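Local coordinates for putative amino acid binding protein (Streptococcus mutans, PDB 4C0R) that binds glutathione, here as its disulfide, and probably delivers it to the cystine ABC importer TcyBC for uptake, at residues T12-S17 / I171-L176; E143-Q148 / K160-I165. One frame throughout, in Å; residues are numbered along the deposited sequence.

Overall arrangement
Segment 12-17 of interaction 1 lines the glutathione disulfide pocket through T12 and T13, but its contact with 171-176 is small, polar and at the surface, away from the ligand: one amide-carboxylate bond with a bridging water. Interaction 2 (143-148 with 160-165) is buried and larger, and mixes an apolar leucine-phenylalanine pair with a lysine and a glutamine that grip a ligand carboxylate. Segment 160-165 runs into the start of helix 164-173, whose last turn serves interaction 1. Interaction 2 is nested within the loop that interaction 1 closes. Their centres lie about 9 Å apart, and P15 and F16 pack on I165, T13 on F162.

Interaction 1: T12-S17 / I171-L176; sequences TTNPFS and IKEQGL. With GDS (oxidized glutathione disulfide), chain C.
The loop that lines the glutathione disulfide pocket with T12 and T13 turns its next residue, N14, outward to the E173 carboxylate at the end of helix 164-173, at the surface and away from the ligand. N14 ND2 donates to E173 OE1 at 2.8 Å, the one direct bond between 12-17 and 171-176. The acceptor lies almost in the N14 amide plane, but the nitrogen approaches 36° out of the carboxylate plane, and the two flat groups are turned 42° from each other. A water donates to N14 OD1 at 2.7 Å and to E173 OE2 at 2.7 Å. Amide and carboxylate are thus joined twice, which should limit rotation of both groups. N14 CG lies opposite the backbone N (chi1 177°) and E173 extends beyond CG, which brings the two ends together although the CA atoms are 10.0 Å apart. The preceding threonines face the ligand: T12 OG1 donates to GDS O2 at 2.8 Å, and T13 OG1 donates to GDS O5 at 2.9 Å. A cis peptide before P15 turns the chain, and T13 O accepts from both F16 N and S17 N in a bulged hairpin. G175, with positive phi, ends the helix in a Schellman motif. The N14-E173 pair spans the two lobes, consistent with the closed, ligand-bound form of a family 3 binding protein. Nearby, N14 O bonds S166 OG, P15 packs on I165 and S166 of helix 164-173, and F16 and S17 lean on helix 27-36 and strand 65-71.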
loop_
_atom_site.group_PDB
_atom_site.type_symbol
_atom_site.label_atom_id
_atom_site.label_comp_id
_atom_site.label_asym_id
_atom_site.label_seq_id
_atom_site.Cartn_x
_atom_site.Cartn_y
_atom_site.Cartn_z
ATOM N N THR A 12 0.429 7.639 6.096
ATOM C CA THR A 12 1.819 8.008 5.851
ATOM C C THR A 12 2.420 7.388 4.614
ATOM O O THR A 12 3.644 7.146 4.534
ATOM C CB THR A 12 2.709 7.661 7.044
ATOM O OG1 THR A 12 2.670 6.248 7.244
ATOM C CG2 THR A 12 2.176 8.412 8.308
ATOM N N THR A 13 1.578 7.120 3.624
ATOM C CA THR A 13 1.976 6.447 2.406
ATOM C C THR A 13 1.482 7.204 1.166
ATOM O O THR A 13 0.542 6.759 0.489
ATOM C CB THR A 13 1.487 4.981 2.416
ATOM O OG1 THR A 13 1.799 4.370 3.695
ATOM C CG2 THR A 13 2.110 4.154 1.317
ATOM N N ASN A 14 2.106 8.319 0.913
ATOM C CA ASN A 14 1.743 9.134 -0.240
ATOM C C ASN A 14 2.034 8.332 -1.498
ATOM O O ASN A 14 3.094 7.752 -1.589
ATOM C CB ASN A 14 2.600 10.400 -0.150
ATOM C CG ASN A 14 2.457 11.366 -1.271
ATOM O OD1 ASN A 14 1.594 11.323 -2.130
ATOM N ND2 ASN A 14 3.413 12.302 -1.285
ATOM N N PRO A 15 1.108 8.279 -2.475
ATOM C CA PRO A 15 -0.152 9.008 -2.623
ATOM C C PRO A 15 -1.409 8.204 -2.344
ATOM O O PRO A 15 -2.486 8.616 -2.697
ATOM C CB PRO A 15 -0.136 9.378 -4.077
ATOM C CG PRO A 15 0.473 8.163 -4.718
ATOM C CD PRO A 15 1.527 7.679 -3.767
ATOM N N PHE A 16 -1.281 7.069 -1.656
ATOM C CA PHE A 16 -2.439 6.248 -1.338
ATOM C C PHE A 16 -3.214 6.772 -0.155
ATOM O O PHE A 16 -4.432 6.778 -0.140
ATOM C CB PHE A 16 -2.058 4.745 -1.138
ATOM C CG PHE A 16 -1.909 4.022 -2.457
ATOM C CD1 PHE A 16 -0.710 4.119 -3.191
ATOM C CD2 PHE A 16 -2.954 3.316 -3.009
ATOM C CE1 PHE A 16 -0.622 3.536 -4.388
ATOM C CE2 PHE A 16 -2.843 2.742 -4.224
ATOM C CZ PHE A 16 -1.702 2.851 -4.912
ATOM N N SER A 17 -2.466 7.219 0.834
ATOM C CA SER A 17 -3.059 7.640 2.094
ATOM C C SER A 17 -2.095 8.600 2.788
ATOM O O SER A 17 -0.987 8.215 3.155
ATOM C CB SER A 17 -3.435 6.479 2.990
ATOM O OG SER A 17 -3.984 6.990 4.227
ATOM N N ILE A 171 10.317 10.249 -4.214
ATOM C CA ILE A 171 11.583 10.689 -4.762
ATOM C C ILE A 171 11.402 11.977 -5.533
ATOM O O ILE A 171 12.261 12.849 -5.484
ATOM C CB ILE A 171 12.177 9.613 -5.697
ATOM C CG1 ILE A 171 12.692 8.423 -4.860
ATOM C CG2 ILE A 171 13.236 10.229 -6.628
ATOM C CD1 ILE A 171 12.935 7.200 -5.711
ATOM N N LYS A 172 10.295 12.118 -6.256
ATOM C CA LYS A 172 10.053 13.329 -7.063
ATOM C C LYS A 172 9.720 14.514 -6.169
ATOM O O LYS A 172 10.344 15.575 -6.248
ATOM C CB LYS A 172 8.905 13.071 -8.040
ATOM C CG LYS A 172 8.434 14.325 -8.784
ATOM C CD LYS A 172 7.391 14.002 -9.832
ATOM N N GLU A 173 8.729 14.336 -5.311
ATOM C CA GLU A 173 8.233 15.408 -4.445
ATOM C C GLU A 173 9.253 15.888 -3.415
ATOM O O GLU A 173 9.257 17.074 -3.058
ATOM C CB GLU A 173 6.929 14.969 -3.755
ATOM C CG GLU A 173 5.802 14.818 -4.741
ATOM C CD GLU A 173 4.450 14.468 -4.132
ATOM O OE1 GLU A 173 4.341 14.323 -2.911
ATOM O OE2 GLU A 173 3.488 14.327 -4.934
ATOM N N GLN A 174 10.113 14.986 -2.915
ATOM C CA GLN A 174 11.145 15.358 -1.932
ATOM C C GLN A 174 12.490 15.688 -2.581
ATOM O O GLN A 174 13.474 15.978 -1.878
ATOM C CB GLN A 174 11.357 14.267 -0.898
ATOM C CG GLN A 174 10.102 13.887 -0.110
ATOM C CD GLN A 174 9.531 15.040 0.639
ATOM O OE1 GLN A 174 10.246 15.719 1.391
ATOM N NE2 GLN A 174 8.227 15.297 0.450
ATOM N N GLY A 175 12.544 15.646 -3.900
ATOM C CA GLY A 175 13.731 16.075 -4.625
ATOM C C GLY A 175 14.963 15.230 -4.317
ATOM O O GLY A 175 16.077 15.738 -4.271
ATOM N N LEU A 176 14.751 13.933 -4.123
ATOM C CA LEU A 176 15.839 13.008 -3.837
ATOM C C LEU A 176 16.509 12.562 -5.131
ATOM O O LEU A 176 16.376 11.390 -5.567
ATOM C CB LEU A 176 15.295 11.834 -3.060
ATOM C CG LEU A 176 14.519 12.265 -1.799
ATOM C CD1 LEU A 176 13.991 11.063 -1.085
ATOM C CD2 LEU A 176 15.384 13.097 -0.850
HETATM C CD1 GDS C . 4.796 1.821 11.337
HETATM N N2 GDS C . 5.590 2.525 10.321
HETATM C CA2 GDS C . 4.885 3.503 9.576
HETATM C C2 GDS C . 4.746 4.877 10.129
HETATM O O2 GDS C . 3.815 5.622 9.759
HETATM C CB2 GDS C . 4.234 3.254 8.270
HETATM S SG2 GDS C . 4.581 1.640 7.603
HETATM N N3 GDS C . 5.725 5.305 11.107
HETATM C CA3 GDS C . 5.580 6.611 11.749
HETATM C C3 GDS C . 5.078 6.266 13.149
HETATM O OE3 GDS C . 5.461 6.930 14.163
HETATM O OE4 GDS C . 4.279 5.307 13.356
HETATM N N4 GDS C . 4.928 0.755 4.501
HETATM C CA4 GDS C . 6.310 1.158 4.396
HETATM C C4 GDS C . 7.207 -0.016 4.575
HETATM O OE5 GDS C . 6.794 -1.200 4.382
HETATM O OE6 GDS C . 8.411 0.229 4.865
HETATM C C5 GDS C . 3.916 1.763 4.442
HETATM O O5 GDS C . 4.231 2.938 4.262
HETATM C CA5 GDS C . 2.566 1.263 4.695
HETATM N N5 GDS C . 2.204 -0.003 4.207
HETATM C CB5 GDS C . 2.002 1.685 6.012
HETATM S SG5 GDS C . 2.793 0.718 7.327
HETATM C CA6 GDS C . 2.398 -3.617 1.172
HETATM C C6 GDS C . 1.571 -4.500 2.093
HETATM O OE7 GDS C . 2.116 -4.968 3.129
HETATM O OE8 GDS C . 0.367 -4.745 1.840
HETATM N N6 GDS C . 1.612 -3.404 -0.057
HETATM C CB6 GDS C . 2.762 -2.338 1.834
HETATM C CG6 GDS C . 1.527 -1.768 2.568
HETATM C CD6 GDS C . 1.842 -0.324 2.898
HETATM O O6 GDS C . 1.783 0.624 2.103
HETATM O O HOH W 1 1.173 13.151 -4.085
#

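Interaction 2: E143-Q148 / K160-I165; sequences EDLAHQ and KIFEKI. With CD (cadmium ion), chain G; CD (cadmium ion), chain I; GDS (oxidized glutathione disulfide), chain C.
K160 runs from strand 160-163 toward Q148 on helix 145-153, and its side chain can be followed outward to the ligand. CB leads to CG, which stands opposite the backbone N (chi1 175°), and a bend at chi2 (63°) turns the extended remainder toward Q148 OE1 and GDS OE6. K160 CD passes 3.6 Å from Q148 OE1. K160 CE lies 4.0 Å from L145 CD1. At the tip, K160 NZ donates to GDS OE6 at 2.7 Å and to Q148 OE1 at 2.9 Å, the latter tilted 29° from the carbonyl plane; Q113 O is a further partner. The Q148 amide makes three bonds: OE1 receives the lysine, and NE2 donates to GDS OE6 at 3.0 Å and, over a longer bond, to E143 O. One carboxylate oxygen of the ligand is therefore gripped by an ammonium and an amide, and the positive charge of K160 probably offsets its negative charge. Next to this pair, L145 CD2 sits over one face of the F162 ring, offset toward the rim, in a CH-pi contact 3.7 Å from the centroid, while E163 OE1 lies over the centre of the opposite face. The ring edge meets GDS O6 at CZ and GDS CA4 and N4 at CE1; E163 OE2 accepts from GDS N6 at 2.9 Å. D144 is the helix N-cap, OD1 accepting from H147 N; D144 also chelates one cadmium ion through both carboxylate oxygens, and H147 ND1 binds another. The helix N-terminus and strand 160-163 together line one side of the pocket, as in family 3 solute-binding proteins, where the substrate is held between two lobes.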
loop_
_atom_site.group_PDB
_atom_site.type_symbol
_atom_site.label_atom_id
_atom_site.label_comp_id
_atom_site.label_asym_id
_atom_site.label_seq_id
_atom_site.Cartn_x
_atom_site.Cartn_y
_atom_site.Cartn_z
ATOM N N GLU A 143 9.679 3.918 11.628
ATOM C CA GLU A 143 9.642 5.177 10.915
ATOM C C GLU A 143 8.977 5.031 9.548
ATOM O O GLU A 143 8.865 3.929 9.027
ATOM C CB GLU A 143 11.008 5.780 10.799
ATOM C CG GLU A 143 11.595 6.069 12.224
ATOM C CD GLU A 143 10.501 6.529 13.195
ATOM O OE1 GLU A 143 9.869 7.586 12.910
ATOM O OE2 GLU A 143 10.239 5.847 14.219
ATOM N N ASP A 144 8.516 6.150 9.012
ATOM C CA ASP A 144 7.666 6.058 7.834
ATOM C C ASP A 144 8.459 5.928 6.537
ATOM O O ASP A 144 9.682 5.992 6.530
ATOM C CB ASP A 144 6.640 7.197 7.773
ATOM C CG ASP A 144 7.262 8.540 7.639
ATOM O OD1 ASP A 144 8.323 8.716 6.984
ATOM O OD2 ASP A 144 6.672 9.499 8.210
ATOM N N LEU A 145 7.746 5.639 5.471
ATOM C CA LEU A 145 8.378 5.287 4.208
ATOM C C LEU A 145 9.256 6.396 3.691
ATOM O O LEU A 145 10.362 6.136 3.197
ATOM C CB LEU A 145 7.287 4.942 3.224
ATOM C CG LEU A 145 7.771 4.632 1.782
ATOM C CD1 LEU A 145 8.674 3.399 1.707
ATOM C CD2 LEU A 145 6.566 4.549 0.815
ATOM N N ALA A 146 8.769 7.631 3.700
ATOM C CA ALA A 146 9.597 8.729 3.196
ATOM C C ALA A 146 10.901 8.827 4.003
ATOM O O ALA A 146 11.935 9.121 3.457
ATOM C CB ALA A 146 8.816 10.033 3.244
ATOM N N HIS A 147 10.809 8.601 5.314
ATOM C CA HIS A 147 11.953 8.649 6.215
ATOM C C HIS A 147 12.975 7.590 5.741
ATOM O O HIS A 147 14.173 7.830 5.727
ATOM C CB HIS A 147 11.480 8.353 7.645
ATOM C CG HIS A 147 12.525 8.541 8.704
ATOM N ND1 HIS A 147 12.843 9.779 9.230
ATOM C CD2 HIS A 147 13.337 7.647 9.330
ATOM C CE1 HIS A 147 13.791 9.639 10.146
ATOM N NE2 HIS A 147 14.116 8.357 10.219
ATOM N N GLN A 148 12.476 6.401 5.410
ATOM C CA GLN A 148 13.346 5.310 5.042
ATOM C C GLN A 148 13.969 5.587 3.683
ATOM O O GLN A 148 15.188 5.324 3.484
ATOM C CB GLN A 148 12.610 3.986 5.017
ATOM C CG GLN A 148 11.944 3.555 6.358
ATOM C CD GLN A 148 11.159 2.281 6.148
ATOM O OE1 GLN A 148 11.700 1.318 5.698
ATOM N NE2 GLN A 148 9.879 2.300 6.455
ATOM N N LYS A 160 15.956 0.277 -0.519
ATOM C CA LYS A 160 14.606 0.059 0.041
ATOM C C LYS A 160 13.721 -0.520 -1.068
ATOM O O LYS A 160 13.647 0.029 -2.153
ATOM C CB LYS A 160 13.999 1.370 0.556
ATOM C CG LYS A 160 12.548 1.280 1.042
ATOM C CD LYS A 160 12.397 0.366 2.244
ATOM C CE LYS A 160 10.953 0.330 2.715
ATOM N NZ LYS A 160 10.753 -0.616 3.830
ATOM N N ILE A 161 13.055 -1.621 -0.759
ATOM C CA ILE A 161 12.071 -2.223 -1.648
ATOM C C ILE A 161 10.656 -1.750 -1.268
ATOM O O ILE A 161 10.260 -1.795 -0.106
ATOM C CB ILE A 161 12.095 -3.751 -1.633
ATOM C CG1 ILE A 161 13.474 -4.255 -2.057
ATOM C CG2 ILE A 161 11.001 -4.326 -2.529
ATOM C CD1 ILE A 161 13.645 -5.742 -1.856
ATOM N N PHE A 162 9.943 -1.191 -2.231
ATOM C CA PHE A 162 8.565 -0.778 -1.986
ATOM C C PHE A 162 7.819 -0.690 -3.284
ATOM O O PHE A 162 8.424 -0.750 -4.367
ATOM C CB PHE A 162 8.535 0.608 -1.288
ATOM C CG PHE A 162 7.217 0.836 -0.536
ATOM C CD1 PHE A 162 6.942 0.104 0.625
ATOM C CD2 PHE A 162 6.266 1.668 -1.028
ATOM C CE1 PHE A 162 5.722 0.237 1.289
ATOM C CE2 PHE A 162 5.024 1.800 -0.357
ATOM C CZ PHE A 162 4.780 1.077 0.822
ATOM N N GLU A 163 6.499 -0.495 -3.218
ATOM C CA GLU A 163 5.704 -0.237 -4.437
ATOM C C GLU A 163 6.204 1.004 -5.202
ATOM O O GLU A 163 6.567 1.998 -4.610
ATOM C CB GLU A 163 4.236 -0.050 -4.063
ATOM C CG GLU A 163 3.463 -1.334 -3.790
ATOM C CD GLU A 163 3.684 -2.017 -2.473
ATOM O OE1 GLU A 163 4.253 -1.431 -1.536
ATOM O OE2 GLU A 163 3.255 -3.163 -2.424
ATOM N N LYS A 164 6.178 0.897 -6.530
ATOM C CA LYS A 164 6.647 1.913 -7.430
ATOM C C LYS A 164 5.945 3.245 -7.276
ATOM O O LYS A 164 6.591 4.254 -7.309
ATOM C CB LYS A 164 6.440 1.421 -8.869
ATOM C CG LYS A 164 7.114 2.261 -9.918
ATOM C CD LYS A 164 7.224 1.474 -11.214
ATOM C CE LYS A 164 8.166 2.189 -12.182
ATOM N NZ LYS A 164 8.238 1.442 -13.440
ATOM N N ILE A 165 4.622 3.252 -7.165
ATOM C CA ILE A 165 3.902 4.509 -7.197
ATOM C C ILE A 165 4.352 5.413 -6.021
ATOM O O ILE A 165 4.699 6.595 -6.219
ATOM C CB ILE A 165 2.399 4.280 -7.200
ATOM C CG1 ILE A 165 1.907 3.616 -8.493
ATOM C CG2 ILE A 165 1.669 5.635 -7.004
ATOM C CD1 ILE A 165 0.521 3.076 -8.445
HETATM CD CD CD G . 11.695 11.661 8.643
HETATM CD CD CD I . 8.041 11.089 7.522
HETATM C CD1 GDS C . 4.796 1.821 11.337
HETATM N N2 GDS C . 5.590 2.525 10.321
HETATM C CA2 GDS C . 4.885 3.503 9.576
HETATM C C2 GDS C . 4.746 4.877 10.129
HETATM O O2 GDS C . 3.815 5.622 9.759
HETATM C CB2 GDS C . 4.234 3.254 8.270
HETATM S SG2 GDS C . 4.581 1.640 7.603
HETATM N N3 GDS C . 5.725 5.305 11.107
HETATM C CA3 GDS C . 5.580 6.611 11.749
HETATM C C3 GDS C . 5.078 6.266 13.149
HETATM O OE3 GDS C . 5.461 6.930 14.163
HETATM O OE4 GDS C . 4.279 5.307 13.356
HETATM N N4 GDS C . 4.928 0.755 4.501
HETATM C CA4 GDS C . 6.310 1.158 4.396
HETATM C C4 GDS C . 7.207 -0.016 4.575
HETATM O OE5 GDS C . 6.794 -1.200 4.382
HETATM O OE6 GDS C . 8.411 0.229 4.865
HETATM C C5 GDS C . 3.916 1.763 4.442
HETATM O O5 GDS C . 4.231 2.938 4.262
HETATM C CA5 GDS C . 2.566 1.263 4.695
HETATM N N5 GDS C . 2.204 -0.003 4.207
HETATM C CB5 GDS C . 2.002 1.685 6.012
HETATM S SG5 GDS C . 2.793 0.718 7.327
HETATM C CA6 GDS C . 2.398 -3.617 1.172
HETATM C C6 GDS C . 1.571 -4.500 2.093
HETATM O OE7 GDS C . 2.116 -4.968 3.129
HETATM O OE8 GDS C . 0.367 -4.745 1.840
HETATM N N6 GDS C . 1.612 -3.404 -0.057
HETATM C CB6 GDS C . 2.762 -2.338 1.834
HETATM C CG6 GDS C . 1.527 -1.768 2.568
HETATM C CD6 GDS C . 1.842 -0.324 2.898
HETATM O O6 GDS C . 1.783 0.624 2.103
HETATM O O HOH W 2 10.246 11.645 6.516
HETATM O O HOH W 3 13.535 12.134 7.456
HETATM O O HOH W 4 7.008 13.194 8.291
HETATM O O HOH W 5 6.431 11.192 5.454
#